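Local coordinates for RabGDI protein (Plasmodium falciparum 3D7, PDB 3P1W) that probably acts as a Rab GDP-dissociation inhibitor, holding Rab GTPases in their GDP-bound form during membrane traffic, at residues Y124-Q129 with E137-K142; A380-T385 with K397-L402. All blocks are in the same frame, centred on the assembly; numbering follows the deposited sequence. Where two conformers were deposited one is given.

Overall arrangement
Both interactions belong to one large mixed sheet of this Rab GDI, on the same side of the chain's centre, with their own centres about 14 Å apart. Interaction 1 comes first in sequence: strand 117-129 turns back into strand 138-142 as a hairpin, whose first strand also pairs with strands 248-251 and 346-350. Interaction 2 follows about 240 residues later, where the short helix 396-400 packs on strand 378-385 of the same sheet. The two meet mainly through Leu401, which lies against Tyr126, Phe139 and Ile140 of the hairpin, while Pro398 and Leu402 lie against the strand. The 397-402 segment is thus wedged between hairpin and strand, tying distant parts of the chain into one apolar layer.

Interaction 1 of 2, residues Y124-Q129 with E137-K142; sequences YVYQHQ and EKFIHK
Strands 124-129 and 138-142 run antiparallel as the two arms of a beta hairpin, their axes 4.4 Å apart at closest and at 145° to each other. Val125 and His141 form a hydrogen-bonded pair, and so do Gln129 and Lys138, but the register slips by one residue between Tyr126 and Gln129, which is a beta bulge. There Gln127 N still donates a hydrogen bond to Phe139 O, 2.8 Å away. His141 spans the irregular part: its CG stands beside its own backbone N (chi1 -44°), and ring atom NE2 donates in the ring plane to a lone pair of Gln127 O, 2.8 Å away. A histidine suits this place because a ring nitrogen can take up a strand carbonyl. The amide of Gln129 crosses the His141 ring obliquely, its NE2 bound to Gln127 OE1 and to Pro154 O. On the side of Tyr126 and Ile140 the contact is apolar, Tyr126 CD1 lying 3.9 Å from Ile140 CG2; Ile140 also touches Ile348, and Tyr126 touches Ile350. Phe139 lies alongside Tyr126 and also alongside His128, whose ring is nearly parallel to its own but slid off it, CD2 of His128 standing 3.3 Å from CE1 of Phe139. At the edge of the His128 ring, NE2 donates almost straight to the anti lone pair of Glu137 OE2, 2.6 Å away.

Interaction 2 of 2, residues A380-T385 with K397-L402; sequences AIVSAT and KPLELL
Pro398, Leu399 and Leu402 form an apolar surface that lies against Ala380 and Val382 of strand 380-385, a buried contact made by side chains alone. Going along the 397-402 segment, Pro398 is the first to touch. Its ring carbon CB meets Val382 CG1 at 4.0 Å, the two side chains crossing at about a right angle. Proline suits the first turn of helix 396-400, where a residue without N-H loses no helical bond, and its ring, which also touches Ile361, is an apolar surface for the sheet. The CB bond of Leu399 points to the side of the strand; chi1 (-71°) puts CG beside the backbone N, and chi2 (168°) then sets the fork so that CD2 comes to 3.9 Å from Val382 CG2. The same leucine rests on Cys331, Ile405 and Lys408, so it bridges strand 378-385, its neighbour 320-333 and, beyond that, 405-418. Backbone bonds from Leu401 N to Pro398 O and from Leu402 N to Leu399 O keep the chain coiled past Leu399, and this brings Leu402 round to the strand again. Both its methyls meet Ala380 CB, CD2 at 3.9 Å and CD1 at 4.0 Å, and CD1 also reaches Val382 CG2 at 4.1 Å. Alanine, with a single methyl, lets the longer leucine come in over the strand. Val382 is the centre of the contact: CG1, anti to the backbone N (chi1 178°), serves Pro398, and CG2 serves both leucines. Ala380, meeting Leu402 alone, and Val382 face the 397-402 segment, whereas Ile381 has its CB bond pointing away and touches Pro93. This is alpha/beta layer packing: a short helix and the turn after it, connecting strands 378-385 and 405-418, pack on part of one sheet face.

Interaction 1 of 2, residues Y124-Q129 with E137-K142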
loop_
_atom_site.group_PDB
_atom_site.type_symbol
_atom_site.label_atom_id
_atom_site.label_comp_id
_atom_site.label_asym_id
_atom_site.label_seq_id
_atom_site.Cartn_x
_atom_site.Cartn_y
_atom_site.Cartn_z
ATOM N N TYR A 124 9.438 1.393 -11.762
ATOM C CA TYR A 124 9.526 0.623 -12.996
ATOM C C TYR A 124 8.152 0.096 -13.356
ATOM O O TYR A 124 7.286 -0.143 -12.465
ATOM C CB TYR A 124 10.519 -0.550 -12.873
ATOM C CG TYR A 124 11.935 -0.056 -12.713
ATOM C CD1 TYR A 124 12.785 0.011 -13.805
ATOM C CD2 TYR A 124 12.391 0.427 -11.479
ATOM C CE1 TYR A 124 14.071 0.516 -13.680
ATOM C CE2 TYR A 124 13.692 0.960 -11.343
ATOM C CZ TYR A 124 14.512 1.014 -12.448
ATOM O OH TYR A 124 15.803 1.515 -12.345
ATOM N N VAL A 125 7.976 -0.162 -14.652
ATOM C CA VAL A 125 6.773 -0.782 -15.156
ATOM C C VAL A 125 7.156 -1.895 -16.147
ATOM O O VAL A 125 8.154 -1.783 -16.871
ATOM C CB VAL A 125 5.842 0.253 -15.790
ATOM C CG1 VAL A 125 6.510 0.957 -17.025
ATOM C CG2 VAL A 125 4.468 -0.369 -16.148
ATOM N N TYR A 126 6.358 -2.961 -16.168
ATOM C CA TYR A 126 6.609 -4.103 -17.073
ATOM C C TYR A 126 5.931 -3.878 -18.420
ATOM O O TYR A 126 4.734 -3.584 -18.490
ATOM C CB TYR A 126 6.036 -5.334 -16.397
ATOM C CG TYR A 126 6.357 -6.679 -16.978
ATOM C CD1 TYR A 126 7.139 -7.570 -16.270
ATOM C CD2 TYR A 126 5.769 -7.112 -18.161
ATOM C CE1 TYR A 126 7.374 -8.837 -16.744
ATOM C CE2 TYR A 126 5.994 -8.381 -18.636
ATOM C CZ TYR A 126 6.809 -9.232 -17.907
ATOM O OH TYR A 126 7.060 -10.489 -18.362
ATOM N N GLN A 127 6.718 -4.001 -19.491
ATOM C CA GLN A 127 6.235 -3.992 -20.850
ATOM C C GLN A 127 7.231 -4.877 -21.639
ATOM O O GLN A 127 8.385 -4.503 -21.856
ATOM C CB GLN A 127 6.185 -2.564 -21.436
ATOM C CG GLN A 127 5.541 -2.527 -22.826
ATOM C CD GLN A 127 6.005 -1.379 -23.710
ATOM O OE1 GLN A 127 6.773 -1.580 -24.663
ATOM N NE2 GLN A 127 5.528 -0.173 -23.415
ATOM N N HIS A 128 6.792 -6.076 -21.983
ATOM C CA HIS A 128 7.654 -7.017 -22.672
ATOM C C HIS A 128 7.950 -6.519 -24.096
ATOM O O HIS A 128 7.042 -6.140 -24.844
ATOM C CB HIS A 128 7.007 -8.371 -22.734
ATOM C CG HIS A 128 7.890 -9.437 -23.311
ATOM N ND1 HIS A 128 7.466 -10.300 -24.293
ATOM C CD2 HIS A 128 9.178 -9.769 -23.049
ATOM C CE1 HIS A 128 8.444 -11.139 -24.594
ATOM N NE2 HIS A 128 9.489 -10.847 -23.840
ATOM N N GLN A 129 9.228 -6.509 -24.430
ATOM C CA GLN A 129 9.664 -6.185 -25.780
ATOM C C GLN A 129 10.462 -7.375 -26.271
ATOM O O GLN A 129 11.444 -7.789 -25.644
ATOM C CB GLN A 129 10.501 -4.918 -25.747
ATOM C CG GLN A 129 9.681 -3.705 -25.255
ATOM C CD GLN A 129 10.511 -2.457 -25.059
ATOM O OE1 GLN A 129 11.743 -2.489 -25.142
ATOM N NE2 GLN A 129 9.836 -1.339 -24.811
ATOM N N GLU A 137 15.886 -8.494 -25.693
ATOM C CA GLU A 137 14.583 -8.685 -25.082
ATOM C C GLU A 137 14.564 -7.859 -23.784
ATOM O O GLU A 137 15.574 -7.777 -23.084
ATOM C CB GLU A 137 14.343 -10.163 -24.801
ATOM C CG GLU A 137 13.009 -10.477 -24.147
ATOM C CD GLU A 137 12.772 -11.945 -23.959
ATOM O OE1 GLU A 137 13.753 -12.676 -23.754
ATOM O OE2 GLU A 137 11.604 -12.374 -24.018
ATOM N N LYS A 138 13.446 -7.207 -23.510
ATOM C CA LYS A 138 13.323 -6.412 -22.280
ATOM C C LYS A 138 11.994 -6.672 -21.619
ATOM O O LYS A 138 11.019 -7.034 -22.297
ATOM C CB LYS A 138 13.462 -4.927 -22.567
ATOM C CG LYS A 138 14.839 -4.521 -23.151
ATOM C CD LYS A 138 14.767 -3.097 -23.614
ATOM C CE LYS A 138 16.088 -2.606 -24.217
ATOM N NZ LYS A 138 16.382 -3.299 -25.497
ATOM N N PHE A 139 11.966 -6.427 -20.306
ATOM C CA PHE A 139 10.784 -6.677 -19.484
ATOM C C PHE A 139 10.346 -5.474 -18.686
ATOM O O PHE A 139 9.156 -5.189 -18.641
ATOM C CB PHE A 139 11.015 -7.843 -18.541
ATOM C CG PHE A 139 11.273 -9.138 -19.248
ATOM C CD1 PHE A 139 10.224 -9.914 -19.686
ATOM C CD2 PHE A 139 12.571 -9.569 -19.474
ATOM C CE1 PHE A 139 10.461 -11.121 -20.379
ATOM C CE2 PHE A 139 12.828 -10.771 -20.148
ATOM C CZ PHE A 139 11.761 -11.548 -20.597
ATOM N N ILE A 140 11.284 -4.790 -18.048
ATOM C CA ILE A 140 10.917 -3.673 -17.182
ATOM C C ILE A 140 11.683 -2.408 -17.506
ATOM O O ILE A 140 12.825 -2.464 -18.009
ATOM C CB ILE A 140 11.063 -4.037 -15.702
ATOM C CG1 ILE A 140 12.522 -4.357 -15.365
ATOM C CG2 ILE A 140 10.098 -5.198 -15.362
ATOM C CD1 ILE A 140 12.793 -4.726 -13.910
ATOM N N HIS A 141 11.029 -1.275 -17.248
ATOM C CA HIS A 141 11.477 0.033 -17.699
ATOM C C HIS A 141 11.155 1.106 -16.652
ATOM O O HIS A 141 10.159 1.009 -15.946
ATOM C CB HIS A 141 10.776 0.400 -19.015
ATOM C CG HIS A 141 10.720 -0.717 -20.017
ATOM N ND1 HIS A 141 11.638 -0.857 -21.040
ATOM C CD2 HIS A 141 9.840 -1.740 -20.159
ATOM C CE1 HIS A 141 11.341 -1.932 -21.749
ATOM N NE2 HIS A 141 10.250 -2.484 -21.241
ATOM N N LYS A 142 12.009 2.121 -16.563
ATOM C CA LYS A 142 11.748 3.274 -15.728
ATOM C C LYS A 142 10.467 3.930 -16.164
ATOM O O LYS A 142 10.201 4.033 -17.362
ATOM C CB LYS A 142 12.842 4.313 -15.853
ATOM C CG LYS A 142 14.106 3.993 -15.135
ATOM C CD LYS A 142 15.135 5.115 -15.451
ATOM C CE LYS A 142 16.386 5.027 -14.591
ATOM N NZ LYS A 142 17.320 6.180 -14.902
#

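Interaction 2 of 2, residues A380-T385 with K397-L402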
loop_
_atom_site.group_PDB
_atom_site.type_symbol
_atom_site.label_atom_id
_atom_site.label_comp_id
_atom_site.label_asym_id
_atom_site.label_seq_id
_atom_site.Cartn_x
_atom_site.Cartn_y
_atom_site.Cartn_z
ATOM N N ALA A 380 13.066 -8.630 -2.075
ATOM C CA ALA A 380 12.046 -8.322 -3.076
ATOM C C ALA A 380 10.766 -9.038 -2.664
ATOM O O ALA A 380 10.793 -10.228 -2.385
ATOM C CB ALA A 380 12.499 -8.792 -4.494
ATOM N N ILE A 381 9.668 -8.299 -2.640
ATOM C CA ILE A 381 8.380 -8.818 -2.219
ATOM C C ILE A 381 7.419 -8.751 -3.394
ATOM O O ILE A 381 7.037 -7.671 -3.847
ATOM C CB ILE A 381 7.833 -8.032 -1.028
ATOM C CG1 ILE A 381 8.909 -7.925 0.075
ATOM C CG2 ILE A 381 6.525 -8.706 -0.518
ATOM C CD1 ILE A 381 9.841 -6.681 0.008
ATOM N N VAL A 382 7.051 -9.932 -3.881
ATOM C CA VAL A 382 6.120 -10.069 -4.998
ATOM C C VAL A 382 4.730 -10.245 -4.427
ATOM O O VAL A 382 4.546 -11.096 -3.581
ATOM C CB VAL A 382 6.482 -11.275 -5.868
ATOM C CG1 VAL A 382 5.460 -11.440 -7.006
ATOM C CG2 VAL A 382 7.923 -11.157 -6.445
ATOM N N SER A 383 3.743 -9.481 -4.909
ATOM C CA SER A 383 2.391 -9.582 -4.420
ATOM C C SER A 383 1.418 -9.659 -5.585
ATOM O O SER A 383 1.596 -8.966 -6.613
ATOM C CB SER A 383 2.065 -8.379 -3.503
ATOM O OG SER A 383 2.306 -7.143 -4.182
ATOM N N ALA A 384 0.405 -10.497 -5.426
ATOM C CA ALA A 384 -0.592 -10.714 -6.433
ATOM C C ALA A 384 -1.935 -11.064 -5.827
ATOM O O ALA A 384 -2.004 -11.650 -4.743
ATOM C CB ALA A 384 -0.150 -11.843 -7.409
ATOM N N THR A 385 -3.003 -10.761 -6.553
ATOM C CA THR A 385 -4.337 -11.285 -6.226
ATOM C C THR A 385 -4.445 -12.661 -6.831
ATOM O O THR A 385 -4.115 -12.851 -7.995
ATOM C CB THR A 385 -5.477 -10.404 -6.757
ATOM O OG1 THR A 385 -5.267 -9.062 -6.327
ATOM C CG2 THR A 385 -6.874 -10.923 -6.223
ATOM N N LYS A 397 6.505 -16.028 -13.339
ATOM C CA LYS A 397 7.151 -15.083 -14.261
ATOM C C LYS A 397 7.693 -13.857 -13.520
ATOM O O LYS A 397 8.829 -13.446 -13.728
ATOM C CB LYS A 397 6.211 -14.680 -15.411
ATOM C CG LYS A 397 6.947 -14.313 -16.695
ATOM N N PRO A 398 6.898 -13.268 -12.603
ATOM C CA PRO A 398 7.478 -12.191 -11.822
ATOM C C PRO A 398 8.746 -12.571 -11.056
ATOM O O PRO A 398 9.696 -11.783 -10.985
ATOM C CB PRO A 398 6.354 -11.825 -10.837
ATOM C CG PRO A 398 5.102 -12.214 -11.549
ATOM C CD PRO A 398 5.457 -13.411 -12.381
ATOM N N LEU A 399 8.756 -13.759 -10.449
ATOM C CA LEU A 399 9.930 -14.230 -9.720
ATOM C C LEU A 399 11.146 -14.367 -10.628
ATOM O O LEU A 399 12.264 -14.158 -10.171
ATOM C CB LEU A 399 9.664 -15.556 -9.031
ATOM C CG LEU A 399 8.723 -15.539 -7.829
ATOM C CD1 LEU A 399 8.322 -16.993 -7.427
ATOM C CD2 LEU A 399 9.346 -14.787 -6.669
ATOM N N GLU A 400 10.919 -14.709 -11.896
ATOM C CA GLU A 400 12.026 -14.801 -12.871
ATOM C C GLU A 400 12.730 -13.481 -13.127
ATOM O O GLU A 400 13.842 -13.479 -13.658
ATOM C CB GLU A 400 11.549 -15.386 -14.211
ATOM C CG GLU A 400 11.130 -16.813 -14.116
ATOM C CD GLU A 400 10.583 -17.367 -15.452
ATOM O OE1 GLU A 400 10.597 -16.655 -16.485
ATOM O OE2 GLU A 400 10.099 -18.512 -15.432
ATOM N N LEU A 401 12.090 -12.361 -12.777
ATOM C CA LEU A 401 12.710 -11.061 -12.921
ATOM C C LEU A 401 13.820 -10.789 -11.912
ATOM O O LEU A 401 14.606 -9.872 -12.118
ATOM C CB LEU A 401 11.668 -9.945 -12.807
ATOM C CG LEU A 401 10.543 -9.941 -13.827
ATOM C CD1 LEU A 401 9.476 -8.932 -13.389
ATOM C CD2 LEU A 401 11.142 -9.604 -15.230
ATOM N N LEU A 402 13.889 -11.571 -10.825
ATOM C CA LEU A 402 14.651 -11.153 -9.627
ATOM C C LEU A 402 16.125 -11.571 -9.573
ATOM O O LEU A 402 16.845 -11.168 -8.660
ATOM C CB LEU A 402 13.961 -11.703 -8.377
ATOM C CG LEU A 402 12.483 -11.345 -8.175
ATOM C CD1 LEU A 402 11.961 -11.938 -6.843
ATOM C CD2 LEU A 402 12.268 -9.803 -8.249
#